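Local atomic coordinates of spectinomycin phosphotransferase (Legionella pneumophila, PDB entry 3I1A), a protein that phosphorylates the antibiotic spectinomycin, probably using a nucleoside triphosphate as donor, and so acts as an antibiotic resistance factor. Residues E144-K149 with I199-D204; D59-S64 with Q139-E144; M244-G249 with Y262-Y267. One frame throughout, in Å; residues are numbered along the deposited sequence.

Interaction 1 of 3, residues E144-K149 with I199-D204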
ATOM      1  N   GLU A 144      -8.549   6.442  11.190  1.00 16.83           N
ATOM      2  CA  GLU A 144      -7.478   6.024  12.089  1.00 15.35           C
ATOM      3  C   GLU A 144      -8.083   5.997  13.494  1.00 17.13           C
ATOM      4  O   GLU A 144      -8.669   6.993  13.942  1.00 15.87           O
ATOM      5  CB  GLU A 144      -6.330   7.037  12.083  1.00 14.92           C
ATOM      6  CG  GLU A 144      -5.185   6.726  13.045  1.00 16.15           C
ATOM      7  CD  GLU A 144      -4.580   5.362  12.762  1.00 18.20           C
ATOM      8  OE1 GLU A 144      -3.920   5.254  11.710  1.00 15.09           O
ATOM      9  OE2 GLU A 144      -4.792   4.417  13.568  1.00 15.55           O
ATOM     10  N   ILE A 145      -7.968   4.860  14.173  1.00 16.71           N
ATOM     11  CA  ILE A 145      -8.463   4.761  15.557  1.00 19.88           C
ATOM     12  C   ILE A 145      -7.394   4.285  16.548  1.00 21.07           C
ATOM     13  O   ILE A 145      -7.705   3.980  17.708  1.00 19.26           O
ATOM     14  CB  ILE A 145      -9.716   3.852  15.674  1.00 19.59           C
ATOM     15  CG1 ILE A 145      -9.410   2.430  15.223  1.00 20.88           C
ATOM     16  CG2 ILE A 145     -10.848   4.444  14.843  1.00 20.74           C
ATOM     17  CD1 ILE A 145     -10.601   1.485  15.447  1.00 23.36           C
ATOM     18  N   TYR A 146      -6.141   4.240  16.091  1.00 18.62           N
ATOM     19  CA  TYR A 146      -5.005   3.829  16.906  1.00 19.47           C
ATOM     20  C   TYR A 146      -5.224   2.474  17.559  1.00 21.30           C
ATOM     21  O   TYR A 146      -4.897   2.265  18.727  1.00 20.86           O
ATOM     22  CB  TYR A 146      -4.723   4.913  17.948  1.00 18.41           C
ATOM     23  CG  TYR A 146      -4.343   6.226  17.288  1.00 17.23           C
ATOM     24  CD1 TYR A 146      -3.073   6.406  16.761  1.00 16.24           C
ATOM     25  CD2 TYR A 146      -5.275   7.252  17.115  1.00 18.54           C
ATOM     26  CE1 TYR A 146      -2.733   7.563  16.068  1.00 20.53           C
ATOM     27  CE2 TYR A 146      -4.934   8.433  16.417  1.00 16.64           C
ATOM     28  CZ  TYR A 146      -3.654   8.565  15.899  1.00 17.92           C
ATOM     29  OH  TYR A 146      -3.277   9.705  15.214  1.00 21.64           O
ATOM     30  N   SER A 147      -5.777   1.554  16.779  1.00 21.02           N
ATOM     31  CA  SER A 147      -6.074   0.219  17.261  1.00 23.44           C
ATOM     32  C   SER A 147      -4.866  -0.479  17.864  1.00 22.41           C
ATOM     33  O   SER A 147      -3.763  -0.414  17.332  1.00 22.72           O
ATOM     34  CB  SER A 147      -6.629  -0.633  16.117  1.00 23.90           C
ATOM     35  OG  SER A 147      -6.740  -1.983  16.522  1.00 26.52           O
ATOM     36  N   PRO A 148      -5.069  -1.158  19.001  1.00 23.92           N
ATOM     37  CA  PRO A 148      -4.008  -1.884  19.692  1.00 24.10           C
ATOM     38  C   PRO A 148      -3.927  -3.342  19.200  1.00 25.44           C
ATOM     39  O   PRO A 148      -3.097  -4.110  19.682  1.00 25.55           O
ATOM     40  CB  PRO A 148      -4.448  -1.795  21.147  1.00 24.14           C
ATOM     41  CG  PRO A 148      -5.942  -2.014  21.021  1.00 21.58           C
ATOM     42  CD  PRO A 148      -6.261  -1.035  19.867  1.00 24.74           C
ATOM     43  N   LYS A 149      -4.759  -3.702  18.221  1.00 27.28           N
ATOM     44  CA  LYS A 149      -4.803  -5.070  17.688  1.00 28.39           C
ATOM     45  C   LYS A 149      -3.449  -5.730  17.466  1.00 28.15           C
ATOM     46  O   LYS A 149      -3.181  -6.822  17.985  1.00 28.27           O
ATOM     47  CB  LYS A 149      -5.573  -5.126  16.361  1.00 30.28           C
ATOM     48  CG  LYS A 149      -5.539  -6.525  15.723  1.00 34.24           C
ATOM     49  CD  LYS A 149      -6.420  -6.653  14.494  1.00 36.14           C
ATOM     50  CE  LYS A 149      -6.449  -8.100  14.012  1.00 38.89           C
ATOM     51  NZ  LYS A 149      -7.497  -8.347  12.981  1.00 40.26           N
ATOM     52  N   ILE A 199      -1.019  10.690  22.005  1.00 24.41           N
ATOM     53  CA  ILE A 199      -1.679  11.360  20.889  1.00 24.99           C
ATOM     54  C   ILE A 199      -3.162  11.596  21.159  1.00 26.99           C
ATOM     55  O   ILE A 199      -3.909  10.658  21.410  1.00 29.36           O
ATOM     56  CB  ILE A 199      -1.524  10.521  19.582  1.00 24.22           C
ATOM     57  CG1 ILE A 199      -0.039  10.416  19.214  1.00 23.45           C
ATOM     58  CG2 ILE A 199      -2.345  11.139  18.454  1.00 24.21           C
ATOM     59  CD1 ILE A 199       0.233   9.470  18.049  1.00 22.94           C
ATOM     60  N   GLN A 200      -3.591  12.847  21.101  1.00 29.60           N
ATOM     61  CA  GLN A 200      -5.002  13.158  21.311  1.00 31.90           C
ATOM     62  C   GLN A 200      -5.659  13.216  19.930  1.00 33.48           C
ATOM     63  O   GLN A 200      -5.438  14.157  19.183  1.00 33.01           O
ATOM     64  CB  GLN A 200      -5.139  14.504  22.024  1.00 33.86           C
ATOM     65  N   PRO A 201      -6.465  12.197  19.569  1.00 35.15           N
ATOM     66  CA  PRO A 201      -7.118  12.190  18.257  1.00 35.54           C
ATOM     67  C   PRO A 201      -7.889  13.475  17.975  1.00 35.87           C
ATOM     68  O   PRO A 201      -8.630  13.956  18.827  1.00 35.37           O
ATOM     69  CB  PRO A 201      -8.039  10.969  18.337  1.00 36.85           C
ATOM     70  CG  PRO A 201      -7.287  10.043  19.221  1.00 36.33           C
ATOM     71  CD  PRO A 201      -6.789  10.969  20.314  1.00 35.63           C
ATOM     72  N   ASP A 202      -7.684  14.031  16.785  1.00 35.19           N
ATOM     73  CA  ASP A 202      -8.390  15.232  16.356  1.00 34.73           C
ATOM     74  C   ASP A 202      -8.846  14.988  14.932  1.00 33.41           C
ATOM     75  O   ASP A 202      -8.091  15.220  13.977  1.00 33.00           O
ATOM     76  CB  ASP A 202      -7.476  16.454  16.409  1.00 36.80           C
ATOM     77  CG  ASP A 202      -8.151  17.700  15.881  1.00 38.50           C
ATOM     78  OD1 ASP A 202      -9.390  17.676  15.715  1.00 40.34           O
ATOM     79  OD2 ASP A 202      -7.447  18.707  15.643  1.00 39.75           O
ATOM     80  N   LEU A 203     -10.082  14.508  14.804  1.00 31.23           N
ATOM     81  CA  LEU A 203     -10.677  14.187  13.513  1.00 31.72           C
ATOM     82  C   LEU A 203     -10.658  15.368  12.553  1.00 31.15           C
ATOM     83  O   LEU A 203     -10.663  15.184  11.330  1.00 29.91           O
ATOM     84  CB  LEU A 203     -12.110  13.688  13.707  1.00 32.59           C
ATOM     85  N   ASP A 204     -10.639  16.575  13.111  1.00 30.63           N
ATOM     86  CA  ASP A 204     -10.616  17.785  12.289  1.00 31.73           C
ATOM     87  C   ASP A 204      -9.299  17.931  11.544  1.00 29.50           C
ATOM     88  O   ASP A 204      -9.213  18.692  10.583  1.00 29.54           O
ATOM     89  CB  ASP A 204     -10.856  19.036  13.150  1.00 35.04           C
ATOM     90  CG  ASP A 204     -12.338  19.340  13.349  1.00 39.23           C
ATOM     91  OD1 ASP A 204     -13.110  18.409  13.665  1.00 42.68           O
ATOM     92  OD2 ASP A 204     -12.734  20.519  13.195  1.00 42.10           O
TER
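Y146 meets I199 and P201 in an apolar loop-to-loop contact of the mainly helical part of the fold. One loop leads from strand 142-143 to helix 149-157, the other from helix 182-198 to strand 207-209. No hydrogen bond crosses between the segments, and the 137 Å² they bury together comes almost wholly from these three residues.

The phenol ring does all the touching on its side. At its far end, the OH of Y146 lies 3.7 Å from CG2 of I199, and CZ of Y146 is 3.9 Å from the same methyl. CE1 of Y146 reaches the second isoleucine branch, with CD1 of I199 at 4.0 Å. On the ring's other side, CE2 of Y146 is 4.0 Å from CG of P201. The isoleucine crosses the tyrosine at about a right angle; CG2 of I199 and CG of P201 both approach the ring obliquely.

The Y146 backbone has positive phi and psi (53° and 42°), a left-handed helical conformation. E144 reaches back to it: its OE2 accepts from the backbone N of Y146 at 2.9 Å through the anti lone pair, while its CG lies 3.7 Å above one face of the Y146 ring, toward the rim. The other carboxylate oxygen of E144 is bonded to Y280 OH, so both oxygens have partners. Y279, from helix 274-297, meets the Y146 ring edge-to-face, and I199 touches the same helix.

Chemically, cohesion between the two loops rests on van der Waals contact and the removal of hydrocarbon from water. E144 holds the main chain at Y146, and its CG and Y279 flank the ring, but what passes between the segments themselves is dispersive and apolar.

Interaction 2 of 3, residues D59-S64 with Q139-E144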
ATOM      1  N   ASP A  59     -20.303  -0.282  -3.840  1.00 32.75           N
ATOM      2  CA  ASP A  59     -19.282   0.730  -4.127  1.00 33.47           C
ATOM      3  C   ASP A  59     -17.905   0.343  -3.604  1.00 31.70           C
ATOM      4  O   ASP A  59     -17.726   0.118  -2.408  1.00 31.90           O
ATOM      5  CB  ASP A  59     -19.688   2.070  -3.519  1.00 35.78           C
ATOM      6  CG  ASP A  59     -21.012   2.578  -4.061  1.00 38.13           C
ATOM      7  OD1 ASP A  59     -21.181   2.609  -5.296  1.00 39.81           O
ATOM      8  OD2 ASP A  59     -21.883   2.960  -3.254  1.00 41.70           O
ATOM      9  N   GLU A  60     -16.937   0.253  -4.506  1.00 29.35           N
ATOM     10  CA  GLU A  60     -15.572  -0.092  -4.125  1.00 28.86           C
ATOM     11  C   GLU A  60     -14.918   1.223  -3.703  1.00 26.14           C
ATOM     12  O   GLU A  60     -14.942   2.188  -4.456  1.00 24.15           O
ATOM     13  CB  GLU A  60     -14.812  -0.676  -5.323  1.00 31.29           C
ATOM     14  CG  GLU A  60     -15.294  -2.042  -5.800  1.00 34.38           C
ATOM     15  CD  GLU A  60     -15.180  -3.090  -4.726  1.00 36.82           C
ATOM     16  OE1 GLU A  60     -14.133  -3.113  -4.045  1.00 37.56           O
ATOM     17  OE2 GLU A  60     -16.127  -3.894  -4.559  1.00 38.94           O
ATOM     18  N   ILE A  61     -14.332   1.270  -2.516  1.00 26.37           N
ATOM     19  CA  ILE A  61     -13.723   2.526  -2.087  1.00 24.03           C
ATOM     20  C   ILE A  61     -12.644   2.971  -3.081  1.00 23.53           C
ATOM     21  O   ILE A  61     -12.507   4.166  -3.343  1.00 22.01           O
ATOM     22  CB  ILE A  61     -13.159   2.421  -0.639  1.00 23.90           C
ATOM     23  CG1 ILE A  61     -12.704   3.802  -0.161  1.00 24.56           C
ATOM     24  CG2 ILE A  61     -12.014   1.420  -0.582  1.00 26.11           C
ATOM     25  CD1 ILE A  61     -13.800   4.821  -0.117  1.00 24.04           C
ATOM     26  N   ASN A  62     -11.894   2.023  -3.642  1.00 23.26           N
ATOM     27  CA  ASN A  62     -10.860   2.369  -4.614  1.00 24.51           C
ATOM     28  C   ASN A  62     -11.435   3.215  -5.744  1.00 24.04           C
ATOM     29  O   ASN A  62     -10.880   4.252  -6.083  1.00 24.55           O
ATOM     30  CB  ASN A  62     -10.216   1.107  -5.196  1.00 24.96           C
ATOM     31  CG  ASN A  62      -9.440   1.374  -6.481  1.00 31.74           C
ATOM     32  OD1 ASN A  62      -9.944   1.128  -7.580  1.00 32.75           O
ATOM     33  ND2 ASN A  62      -8.216   1.878  -6.348  1.00 29.68           N
ATOM     34  N   LEU A  63     -12.558   2.788  -6.307  1.00 24.08           N
ATOM     35  CA  LEU A  63     -13.145   3.519  -7.424  1.00 23.74           C
ATOM     36  C   LEU A  63     -13.685   4.876  -7.014  1.00 21.95           C
ATOM     37  O   LEU A  63     -13.593   5.836  -7.767  1.00 23.92           O
ATOM     38  CB  LEU A  63     -14.229   2.667  -8.101  1.00 26.45           C
ATOM     39  CG  LEU A  63     -13.648   1.371  -8.700  1.00 27.59           C
ATOM     40  CD1 LEU A  63     -14.776   0.442  -9.123  1.00 30.56           C
ATOM     41  CD2 LEU A  63     -12.758   1.700  -9.885  1.00 29.70           C
ATOM     42  N   SER A  64     -14.253   4.959  -5.818  0.50 22.03           N
ATOM     43  CA  SER A  64     -14.782   6.230  -5.328  0.50 20.49           C
ATOM     44  C   SER A  64     -13.657   7.244  -5.158  0.50 19.72           C
ATOM     45  O   SER A  64     -13.779   8.401  -5.549  0.50 19.39           O
ATOM     46  CB  SER A  64     -15.475   6.035  -3.981  0.50 21.41           C
ATOM     47  OG  SER A  64     -15.964   7.273  -3.487  0.50 23.63           O
ATOM     48  N   GLN A 139     -17.811   8.901   4.901  1.00 22.84           N
ATOM     49  CA  GLN A 139     -18.530   7.821   5.584  1.00 23.47           C
ATOM     50  C   GLN A 139     -18.094   6.452   5.091  1.00 23.85           C
ATOM     51  O   GLN A 139     -18.288   5.451   5.782  1.00 25.98           O
ATOM     52  CB  GLN A 139     -20.044   8.007   5.401  1.00 26.47           C
ATOM     53  CG  GLN A 139     -20.595   9.247   6.131  1.00 30.42           C
ATOM     54  CD  GLN A 139     -22.035   9.595   5.758  1.00 34.36           C
ATOM     55  OE1 GLN A 139     -22.723  10.301   6.500  1.00 35.38           O
ATOM     56  NE2 GLN A 139     -22.489   9.119   4.599  1.00 34.90           N
ATOM     57  N   GLN A 140     -17.486   6.415   3.904  1.00 23.57           N
ATOM     58  CA  GLN A 140     -16.999   5.175   3.300  1.00 22.77           C
ATOM     59  C   GLN A 140     -15.532   4.888   3.615  1.00 21.19           C
ATOM     60  O   GLN A 140     -15.055   3.770   3.400  1.00 20.99           O
ATOM     61  CB  GLN A 140     -17.163   5.235   1.776  1.00 27.52           C
ATOM     62  CG  GLN A 140     -18.543   5.610   1.316  1.00 32.20           C
ATOM     63  CD  GLN A 140     -19.593   4.596   1.713  1.00 37.21           C
ATOM     64  OE1 GLN A 140     -19.803   4.318   2.902  1.00 39.52           O
ATOM     65  NE2 GLN A 140     -20.275   4.037   0.714  1.00 39.27           N
ATOM     66  N   LEU A 141     -14.809   5.891   4.113  1.00 18.57           N
ATOM     67  CA  LEU A 141     -13.392   5.718   4.435  1.00 17.58           C
ATOM     68  C   LEU A 141     -13.156   5.228   5.853  1.00 16.38           C
ATOM     69  O   LEU A 141     -13.837   5.655   6.788  1.00 16.90           O
ATOM     70  CB  LEU A 141     -12.651   7.063   4.247  1.00 15.20           C
ATOM     71  CG  LEU A 141     -12.453   7.454   2.785  1.00 15.69           C
ATOM     72  CD1 LEU A 141     -12.107   8.950   2.687  1.00 15.71           C
ATOM     73  CD2 LEU A 141     -11.353   6.564   2.190  1.00 16.46           C
ATOM     74  N   ARG A 142     -12.197   4.325   6.010  1.00 17.11           N
ATOM     75  CA  ARG A 142     -11.847   3.855   7.326  1.00 17.88           C
ATOM     76  C   ARG A 142     -11.128   5.022   8.009  1.00 17.98           C
ATOM     77  O   ARG A 142     -10.449   5.834   7.350  1.00 16.47           O
ATOM     78  CB  ARG A 142     -10.943   2.629   7.228  1.00 18.57           C
ATOM     79  CG  ARG A 142      -9.656   2.849   6.486  1.00 20.66           C
ATOM     80  CD  ARG A 142      -9.131   1.524   5.995  1.00 23.32           C
ATOM     81  NE  ARG A 142      -7.823   1.691   5.372  1.00 23.44           N
ATOM     82  CZ  ARG A 142      -6.680   1.641   6.037  1.00 23.13           C
ATOM     83  NH1 ARG A 142      -6.686   1.425   7.348  1.00 23.21           N
ATOM     84  NH2 ARG A 142      -5.529   1.785   5.393  1.00 22.93           N
ATOM     85  N   LYS A 143     -11.317   5.121   9.321  1.00 16.20           N
ATOM     86  CA  LYS A 143     -10.712   6.181  10.109  1.00 18.57           C
ATOM     87  C   LYS A 143      -9.595   5.643  10.995  1.00 17.32           C
ATOM     88  O   LYS A 143      -9.674   4.517  11.492  1.00 17.46           O
ATOM     89  CB  LYS A 143     -11.782   6.835  11.000  1.00 19.48           C
ATOM     90  CG  LYS A 143     -12.357   8.178  10.523  1.00 20.68           C
ATOM     91  CD  LYS A 143     -13.168   8.083   9.256  1.00 20.95           C
ATOM     92  CE  LYS A 143     -14.485   7.355   9.475  1.00 21.83           C
ATOM     93  NZ  LYS A 143     -15.280   7.396   8.225  1.00 20.53           N
ATOM     94  N   GLU A 144      -8.549   6.442  11.190  1.00 16.83           N
ATOM     95  CA  GLU A 144      -7.478   6.024  12.089  1.00 15.35           C
ATOM     96  C   GLU A 144      -8.083   5.997  13.494  1.00 17.13           C
ATOM     97  O   GLU A 144      -8.669   6.993  13.942  1.00 15.87           O
ATOM     98  CB  GLU A 144      -6.330   7.037  12.083  1.00 14.92           C
ATOM     99  CG  GLU A 144      -5.185   6.726  13.045  1.00 16.15           C
ATOM    100  CD  GLU A 144      -4.580   5.362  12.762  1.00 18.20           C
ATOM    101  OE1 GLU A 144      -3.920   5.254  11.710  1.00 15.09           O
ATOM    102  OE2 GLU A 144      -4.792   4.417  13.568  1.00 15.55           O
TER
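I61 and L141 meet with their side chains crossed at about a right angle, branch against branch. CD1 of I61 comes to 3.8 Å from CD2 of L141, and CG1 of I61 lies 3.9 Å from that same methyl, so one leucine branch rests along the outer bond of the isoleucine. The torsions explain the reach: with CG1 of I61 anti to its backbone N (chi1 -172°), the ethyl arm extends from the first turn of helix 61-71 toward the other segment, while the CB of L141 points past the helix and its CD2 end closes the distance.

The terminal methyl of I61 also serves Q140. Its CD1 lies 3.9 Å from the CB of Q140 and equally far from the Q140 carbonyl O, which places it against the base of that residue. The Q140 chain bends at chi2 (-63°), bringing its amide to the neighbourhood of D59; NE2 of Q140 stays 4.4 Å from OD2 of D59, too long for a hydrogen bond. Within 139-144, NZ of K143 curls back to the carbonyl O of L141 at 2.7 Å, in the carbonyl plane and with a C=O...NZ angle of 158°.

In kinase-like terms, helix 61-71 follows strand 48-55, which carries the ADP-binding K52, and belongs to the N-terminal lobe; 139-144 belongs to the C-terminal lobe. The contact therefore bridges the lobes, with the I61 side chain about 9 Å from that of D230, a magnesium-binding residue that carries no metal in this apo structure.

Between the segments, then, the chemistry is apolar methyl packing beside a long amide-carboxylate approach; the directional bond nearby is a separate one, from N62 ND2 to W231 O.

Interaction 3 of 3, residues M244-G249 with Y262-Y267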
ATOM      1  N   MET A 244       5.360   9.491   7.045  1.00 13.17           N
ATOM      2  CA  MET A 244       6.314   8.619   7.712  1.00 13.32           C
ATOM      3  C   MET A 244       7.174   7.834   6.726  1.00 13.90           C
ATOM      4  O   MET A 244       8.278   7.400   7.065  1.00 14.18           O
ATOM      5  CB  MET A 244       5.584   7.644   8.636  1.00 14.42           C
ATOM      6  CG  MET A 244       4.667   6.676   7.918  1.00 14.80           C
ATOM      7  SD  MET A 244       4.772   4.962   8.584  1.00 15.11           S
ATOM      8  CE  MET A 244       6.170   4.340   7.561  1.00 16.16           C
ATOM      9  N   PHE A 245       6.678   7.668   5.512  1.00 13.59           N
ATOM     10  CA  PHE A 245       7.418   6.916   4.505  1.00 15.06           C
ATOM     11  C   PHE A 245       8.586   7.698   3.903  1.00 16.38           C
ATOM     12  O   PHE A 245       9.545   7.103   3.403  1.00 16.99           O
ATOM     13  CB  PHE A 245       6.469   6.472   3.392  1.00 14.07           C
ATOM     14  CG  PHE A 245       5.497   5.401   3.831  1.00 16.24           C
ATOM     15  CD1 PHE A 245       4.226   5.739   4.305  1.00 14.17           C
ATOM     16  CD2 PHE A 245       5.871   4.059   3.820  1.00 14.21           C
ATOM     17  CE1 PHE A 245       3.343   4.750   4.767  1.00 15.46           C
ATOM     18  CE2 PHE A 245       4.984   3.064   4.281  1.00 14.47           C
ATOM     19  CZ  PHE A 245       3.732   3.411   4.751  1.00 14.13           C
ATOM     20  N   ILE A 246       8.522   9.030   3.952  1.00 16.50           N
ATOM     21  CA  ILE A 246       9.599   9.847   3.375  1.00 16.93           C
ATOM     22  C   ILE A 246      10.747   9.767   4.364  1.00 18.19           C
ATOM     23  O   ILE A 246      10.649  10.264   5.487  1.00 17.52           O
ATOM     24  CB  ILE A 246       9.114  11.304   3.159  1.00 16.09           C
ATOM     25  CG1 ILE A 246       7.792  11.286   2.362  1.00 13.79           C
ATOM     26  CG2 ILE A 246      10.189  12.128   2.436  1.00 15.15           C
ATOM     27  CD1 ILE A 246       7.862  10.601   0.977  1.00 12.96           C
ATOM     28  N   GLY A 247      11.824   9.096   3.961  1.00 18.90           N
ATOM     29  CA  GLY A 247      12.943   8.900   4.870  1.00 18.81           C
ATOM     30  C   GLY A 247      12.658   7.717   5.808  1.00 19.48           C
ATOM     31  O   GLY A 247      13.425   7.437   6.739  1.00 19.25           O
ATOM     32  N   GLY A 248      11.566   7.006   5.552  1.00 18.29           N
ATOM     33  CA  GLY A 248      11.182   5.883   6.406  1.00 17.85           C
ATOM     34  C   GLY A 248      11.988   4.604   6.220  1.00 18.84           C
ATOM     35  O   GLY A 248      11.999   3.750   7.094  1.00 17.72           O
ATOM     36  N   GLY A 249      12.633   4.462   5.067  1.00 17.88           N
ATOM     37  CA  GLY A 249      13.455   3.284   4.813  1.00 19.58           C
ATOM     38  C   GLY A 249      12.778   1.973   4.453  1.00 20.42           C
ATOM     39  O   GLY A 249      13.433   0.918   4.492  1.00 19.80           O
ATOM     40  N   TYR A 262      14.213  17.230  -0.960  1.00 19.82           N
ATOM     41  CA  TYR A 262      13.518  17.411  -2.227  1.00 19.90           C
ATOM     42  C   TYR A 262      12.012  17.195  -2.028  1.00 19.76           C
ATOM     43  O   TYR A 262      11.166  17.952  -2.549  1.00 16.35           O
ATOM     44  CB  TYR A 262      14.047  16.410  -3.273  1.00 21.80           C
ATOM     45  CG  TYR A 262      15.541  16.443  -3.534  1.00 28.30           C
ATOM     46  CD1 TYR A 262      16.172  15.386  -4.213  1.00 27.30           C
ATOM     47  CD2 TYR A 262      16.329  17.511  -3.102  1.00 27.91           C
ATOM     48  CE1 TYR A 262      17.555  15.400  -4.451  1.00 28.74           C
ATOM     49  CE2 TYR A 262      17.721  17.535  -3.338  1.00 29.94           C
ATOM     50  CZ  TYR A 262      18.322  16.480  -4.006  1.00 30.73           C
ATOM     51  OH  TYR A 262      19.691  16.497  -4.214  1.00 31.51           O
ATOM     52  N   PHE A 263      11.663  16.155  -1.276  1.00 17.91           N
ATOM     53  CA  PHE A 263      10.252  15.897  -1.028  1.00 15.56           C
ATOM     54  C   PHE A 263       9.564  17.110  -0.408  1.00 14.75           C
ATOM     55  O   PHE A 263       8.543  17.568  -0.924  1.00 14.53           O
ATOM     56  CB  PHE A 263      10.045  14.706  -0.099  1.00 14.92           C
ATOM     57  CG  PHE A 263       8.592  14.468   0.249  1.00 14.68           C
ATOM     58  CD1 PHE A 263       7.770  13.721  -0.597  1.00 13.25           C
ATOM     59  CD2 PHE A 263       8.027  15.063   1.389  1.00 13.50           C
ATOM     60  CE1 PHE A 263       6.415  13.569  -0.329  1.00 14.55           C
ATOM     61  CE2 PHE A 263       6.662  14.914   1.665  1.00 13.63           C
ATOM     62  CZ  PHE A 263       5.860  14.166   0.806  1.00 12.44           C
ATOM     63  N   TYR A 264      10.118  17.636   0.681  1.00 15.00           N
ATOM     64  CA  TYR A 264       9.476  18.774   1.329  1.00 15.20           C
ATOM     65  C   TYR A 264       9.523  20.056   0.549  1.00 17.24           C
ATOM     66  O   TYR A 264       8.694  20.954   0.759  1.00 15.76           O
ATOM     67  CB  TYR A 264      10.002  18.942   2.744  1.00 16.16           C
ATOM     68  CG  TYR A 264       9.363  17.929   3.658  1.00 14.82           C
ATOM     69  CD1 TYR A 264      10.017  16.750   4.011  1.00 14.34           C
ATOM     70  CD2 TYR A 264       8.058  18.126   4.125  1.00 16.02           C
ATOM     71  CE1 TYR A 264       9.392  15.796   4.808  1.00 15.82           C
ATOM     72  CE2 TYR A 264       7.427  17.182   4.911  1.00 16.88           C
ATOM     73  CZ  TYR A 264       8.090  16.027   5.254  1.00 15.62           C
ATOM     74  OH  TYR A 264       7.456  15.125   6.058  1.00 17.17           O
ATOM     75  N   GLU A 265      10.493  20.186  -0.347  1.00 15.59           N
ATOM     76  CA  GLU A 265      10.485  21.374  -1.177  1.00 18.32           C
ATOM     77  C   GLU A 265       9.192  21.319  -2.022  1.00 18.56           C
ATOM     78  O   GLU A 265       8.586  22.346  -2.342  1.00 20.86           O
ATOM     79  CB  GLU A 265      11.708  21.416  -2.101  1.00 21.62           C
ATOM     80  CG  GLU A 265      11.773  22.726  -2.875  1.00 29.40           C
ATOM     81  CD  GLU A 265      12.991  22.826  -3.766  1.00 33.04           C
ATOM     82  OE1 GLU A 265      14.070  22.347  -3.332  1.00 35.59           O
ATOM     83  OE2 GLU A 265      12.866  23.391  -4.884  1.00 34.63           O
ATOM     84  N   GLY A 266       8.754  20.110  -2.380  1.00 17.21           N
ATOM     85  CA  GLY A 266       7.539  19.976  -3.160  1.00 15.10           C
ATOM     86  C   GLY A 266       6.275  19.975  -2.314  1.00 16.06           C
ATOM     87  O   GLY A 266       5.263  20.545  -2.694  1.00 15.24           O
ATOM     88  N   TYR A 267       6.341  19.330  -1.158  1.00 14.85           N
ATOM     89  CA  TYR A 267       5.186  19.224  -0.267  1.00 13.39           C
ATOM     90  C   TYR A 267       4.857  20.582   0.385  1.00 13.03           C
ATOM     91  O   TYR A 267       3.688  20.913   0.609  1.00 12.45           O
ATOM     92  CB  TYR A 267       5.502  18.172   0.795  1.00 12.36           C
ATOM     93  CG  TYR A 267       4.305  17.733   1.612  1.00 15.31           C
ATOM     94  CD1 TYR A 267       3.362  16.849   1.087  1.00 13.86           C
ATOM     95  CD2 TYR A 267       4.119  18.216   2.905  1.00 14.20           C
ATOM     96  CE1 TYR A 267       2.234  16.462   1.849  1.00 14.36           C
ATOM     97  CE2 TYR A 267       3.015  17.839   3.666  1.00 16.23           C
ATOM     98  CZ  TYR A 267       2.075  16.970   3.130  1.00 14.03           C
ATOM     99  OH  TYR A 267       0.950  16.664   3.874  1.00 13.32           O
TER
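F263 is the first residue of the helical segment to meet I246, and it offers the face of its ring. CG1 of I246 sits 3.6 Å from the centroid of the F263 ring and only 3° off the ring normal, a CH-pi contact placed squarely over the middle. The branches of the isoleucine spread from there. CD1 of I246 lies 3.5 Å from CD1 of F263, whereas CG2 of I246 settles over the root of the ring, 3.6 Å from CG of F263. With CG of F263 anti to its own backbone N (chi1 176°), the ring is carried out from the helix toward the loop, and chi2 near a right angle turns its face to I246.

Y264 follows, more loosely engaged: its CE1 is 4.4 Å from CG2 of I246, approached obliquely. It is coupled to its predecessor, since CD2 of F263 lies 3.6 Å above the centre of the Y264 ring.

One helical turn after F263, Y267 N donates to F263 O at 2.8 Å; the Y267 ring packs on L243 while its OH bonds to H129.

Across the contact, I246 occupies the second position of a type II turn, F245 to G248, closed by G248 N to F245 O at 3.0 Å; G247 takes the positive phi (82°) usual at the third. F263 also touches L121 and L125 of helix 115-129. Through F263, the turn is thus joined to helix 257-267 beside helix 115-129, in the helical C-terminal lobe of the kinase-like aminoglycoside phosphotransferase fold.

How the interactions relate
Along the chain the three contacts follow one another in the order 2, 1, 3. Interactions 1 and 2 share E144, which belongs to a segment of each without touching the partner segment in either, and their centres stand about 18 Å apart. Interaction 3 is more distant, its centre about 23 Å from that of interaction 1 and 25 Å from that of interaction 2, with nearest atoms about 9 Å away in both cases. Helix 274-297 connects interactions 1 and 3: Y280 bonds to E144 and touches M244. Interaction 2 joins the N-terminal lobe to the C-terminal one, while interactions 1 and 3 tie loops to neighbouring elements within the latter.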